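Local coordinates for citrate lyase subunit beta-like protein (Mycobacterium tuberculosis H37Rv, PDB 6CHU) that is a magnesium-dependent TIM-barrel lyase of the citrate lyase beta-like family, a bifunctional enzyme of itaconate dissimilation and leucine catabolism, at residues A[98-103]-A[144-149]. Sequence-based numbering, arbitrary orientation.
Sequences LPKAES and AEDLIA. With MG (magnesium ion), chain B.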
ATOM      1  N   LEU A  98      -6.110  21.080  -7.015  1.00 22.70           N
ATOM      2  CA  LEU A  98      -4.681  21.344  -6.955  1.00 16.71           C
ATOM      3  C   LEU A  98      -3.913  20.176  -7.559  1.00 17.14           C
ATOM      4  O   LEU A  98      -3.872  19.097  -6.947  1.00 20.16           O
ATOM      5  CB  LEU A  98      -4.244  21.563  -5.509  1.00 18.93           C
ATOM      6  CG  LEU A  98      -2.728  21.712  -5.306  1.00 21.26           C
ATOM      7  CD1 LEU A  98      -2.220  22.999  -5.898  1.00 19.63           C
ATOM      8  CD2 LEU A  98      -2.368  21.599  -3.812  1.00 18.70           C
ATOM      9  N   PRO A  99      -3.292  20.329  -8.723  1.00 17.17           N
ATOM     10  CA  PRO A  99      -2.527  19.221  -9.305  1.00 19.18           C
ATOM     11  C   PRO A  99      -1.171  19.109  -8.631  1.00 20.54           C
ATOM     12  O   PRO A  99      -0.672  20.053  -8.008  1.00 18.11           O
ATOM     13  CB  PRO A  99      -2.384  19.633 -10.775  1.00 20.07           C
ATOM     14  CG  PRO A  99      -2.254  21.135 -10.687  1.00 22.60           C
ATOM     15  CD  PRO A  99      -3.176  21.554  -9.539  1.00 19.08           C
ATOM     16  N   LYS A 100      -0.562  17.934  -8.795  1.00 19.93           N
ATOM     17  CA  LYS A 100       0.720  17.625  -8.166  1.00 22.79           C
ATOM     18  C   LYS A 100       0.699  18.001  -6.685  1.00 21.93           C
ATOM     19  O   LYS A 100       1.677  18.520  -6.140  1.00 18.92           O
ATOM     20  CB  LYS A 100       1.889  18.318  -8.885  1.00 18.59           C
ATOM     21  CG  LYS A 100       2.281  17.687 -10.253  1.00 23.31           C
ATOM     22  CD  LYS A 100       1.344  18.134 -11.391  1.00 24.56           C
ATOM     23  CE  LYS A 100       1.709  17.445 -12.716  1.00 24.20           C
ATOM     24  NZ  LYS A 100       0.952  18.032 -13.872  1.00 22.56           N
ATOM     25  N   ALA A 101      -0.428  17.745  -6.025  1.00 19.58           N
ATOM     26  CA  ALA A 101      -0.531  18.088  -4.608  1.00 17.87           C
ATOM     27  C   ALA A 101       0.460  17.251  -3.803  1.00 19.06           C
ATOM     28  O   ALA A 101       0.449  16.018  -3.878  1.00 17.72           O
ATOM     29  CB  ALA A 101      -1.959  17.861  -4.104  1.00 19.89           C
ATOM     30  N   GLU A 102       1.324  17.915  -3.024  1.00 20.04           N
ATOM     31  CA  GLU A 102       2.413  17.202  -2.368  1.00 20.01           C
ATOM     32  C   GLU A 102       2.578  17.475  -0.884  1.00 21.81           C
ATOM     33  O   GLU A 102       3.430  16.832  -0.262  1.00 20.40           O
ATOM     34  CB  GLU A 102       3.745  17.488  -3.084  1.00 20.31           C
ATOM     35  CG  GLU A 102       3.802  16.804  -4.444  1.00 22.89           C
ATOM     36  CD  GLU A 102       5.103  17.032  -5.177  1.00 26.70           C
ATOM     37  OE1 GLU A 102       5.563  16.088  -5.859  1.00 22.99           O
ATOM     38  OE2 GLU A 102       5.666  18.147  -5.075  1.00 28.22           O
ATOM     39  N   SER A 103       1.795  18.377  -0.292  1.00 19.71           N
ATOM     40  CA  SER A 103       1.918  18.615   1.140  1.00 21.13           C
ATOM     41  C   SER A 103       0.646  19.263   1.663  1.00 21.27           C
ATOM     42  O   SER A 103      -0.098  19.904   0.916  1.00 21.67           O
ATOM     43  CB  SER A 103       3.117  19.509   1.455  1.00 23.70           C
ATOM     44  OG  SER A 103       2.862  20.836   1.022  1.00 22.85           O
ATOM     45  N   ALA A 144      -2.814   8.829 -12.779  1.00 20.69           N
ATOM     46  CA  ALA A 144      -1.856   7.762 -13.052  1.00 20.06           C
ATOM     47  C   ALA A 144      -0.743   8.223 -13.993  1.00 22.52           C
ATOM     48  O   ALA A 144       0.415   7.819 -13.836  1.00 24.45           O
ATOM     49  CB  ALA A 144      -2.585   6.545 -13.631  1.00 19.34           C
ATOM     50  N   GLU A 145      -1.065   9.051 -14.990  1.00 22.19           N
ATOM     51  CA  GLU A 145      -0.056   9.355 -16.004  1.00 24.12           C
ATOM     52  C   GLU A 145       1.041  10.265 -15.460  1.00 21.99           C
ATOM     53  O   GLU A 145       2.227  10.028 -15.723  1.00 23.84           O
ATOM     54  CB  GLU A 145      -0.709   9.959 -17.241  1.00 25.73           C
ATOM     55  CG  GLU A 145      -1.493   8.929 -18.025  1.00 39.37           C
ATOM     56  CD  GLU A 145      -2.831   8.593 -17.383  1.00 52.70           C
ATOM     57  OE1 GLU A 145      -3.313   9.395 -16.545  1.00 55.94           O
ATOM     58  OE2 GLU A 145      -3.395   7.526 -17.721  1.00 55.91           O
ATOM     59  N   ASP A 146       0.672  11.324 -14.726  1.00 21.16           N
ATOM     60  CA  ASP A 146       1.695  12.164 -14.094  1.00 20.56           C
ATOM     61  C   ASP A 146       2.450  11.397 -13.011  1.00 20.86           C
ATOM     62  O   ASP A 146       3.650  11.637 -12.805  1.00 21.76           O
ATOM     63  CB  ASP A 146       1.078  13.443 -13.503  1.00 22.98           C
ATOM     64  CG  ASP A 146       1.101  14.623 -14.479  1.00 26.73           C
ATOM     65  OD1 ASP A 146       2.136  14.829 -15.151  1.00 30.38           O
ATOM     66  OD2 ASP A 146       0.082  15.360 -14.562  1.00 23.31           O
ATOM     67  N   LEU A 147       1.782  10.470 -12.320  1.00 20.79           N
ATOM     68  CA  LEU A 147       2.490   9.636 -11.351  1.00 18.96           C
ATOM     69  C   LEU A 147       3.633   8.891 -12.030  1.00 21.64           C
ATOM     70  O   LEU A 147       4.792   8.985 -11.611  1.00 19.50           O
ATOM     71  CB  LEU A 147       1.521   8.662 -10.681  1.00 20.48           C
ATOM     72  CG  LEU A 147       2.181   7.629  -9.763  1.00 21.94           C
ATOM     73  CD1 LEU A 147       2.773   8.307  -8.545  1.00 17.32           C
ATOM     74  CD2 LEU A 147       1.196   6.527  -9.367  1.00 24.07           C
ATOM     75  N   ILE A 148       3.328   8.180 -13.117  1.00 19.75           N
ATOM     76  CA  ILE A 148       4.358   7.417 -13.813  1.00 18.62           C
ATOM     77  C   ILE A 148       5.397   8.343 -14.423  1.00 20.01           C
ATOM     78  O   ILE A 148       6.594   8.034 -14.432  1.00 22.81           O
ATOM     79  CB  ILE A 148       3.714   6.515 -14.883  1.00 24.58           C
ATOM     80  CG1 ILE A 148       2.848   5.448 -14.214  1.00 26.74           C
ATOM     81  CG2 ILE A 148       4.788   5.927 -15.833  1.00 24.74           C
ATOM     82  CD1 ILE A 148       3.614   4.443 -13.409  1.00 28.09           C
ATOM     83  N   ALA A 149       4.959   9.479 -14.976  1.00 21.79           N
ATOM     84  CA  ALA A 149       5.913  10.387 -15.602  1.00 24.30           C
ATOM     85  C   ALA A 149       6.931  10.880 -14.582  1.00 22.91           C
ATOM     86  O   ALA A 149       8.142  10.847 -14.829  1.00 23.71           O
ATOM     87  CB  ALA A 149       5.183  11.569 -16.234  1.00 26.96           C
TER
HETATM   88 MG    MG B 301      -1.942  15.202 -14.275  1.00 20.88          MG
HETATM   89  O   HOH W   1       2.159  17.227 -16.624  1.00 33.85           O
HETATM   90  O   HOH W   2      -1.974  17.193 -13.645  1.00 22.66           O
HETATM   91  O   HOH W   3      -1.938  13.079 -14.778  1.00 22.31           O
HETATM   92  O   HOH W   4      -2.027  15.835 -16.296  1.00 22.15           O
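Lys-100 and Asp-146 are the nearest pair across the two segments, their CA atoms 8.1 Å apart, the first in the loop after barrel strand 95-98, the second in the opening turn of helix 144-151, which follows strand 137-142. Both segments thus lie at the C-terminal ends of barrel strands, where TIM barrels carry their active sites. Lysine suits the loop because its long chain spans the gap: bent at chi2 (80°) and extended beyond, it crosses the aspartate side chain at about a right angle. Its NZ donates to Asp-146 OD2 over 2.9 Å, reaching that oxygen from above the carboxylate plane, 55° out of it. The same OD2 binds the magnesium ion at 2.0 Å; aspartate suits the site because its short side chain offers a hard oxygen donor to magnesium. Glu-120 is the other protein ligand seen. Waters add to the link. One accepts from Lys-100 NZ and donates to Asp-146 OD1 (2.8 Å), while a metal-bound water accepts from Lys-100 NZ at 3.1 Å. Three acidic side chains, Glu-44, Asp-45 and Asp-146, gather round NZ. Lysine here would probably offset part of the negative charge beside the metal, and its bonds would limit rotation of the Asp-146 carboxylate.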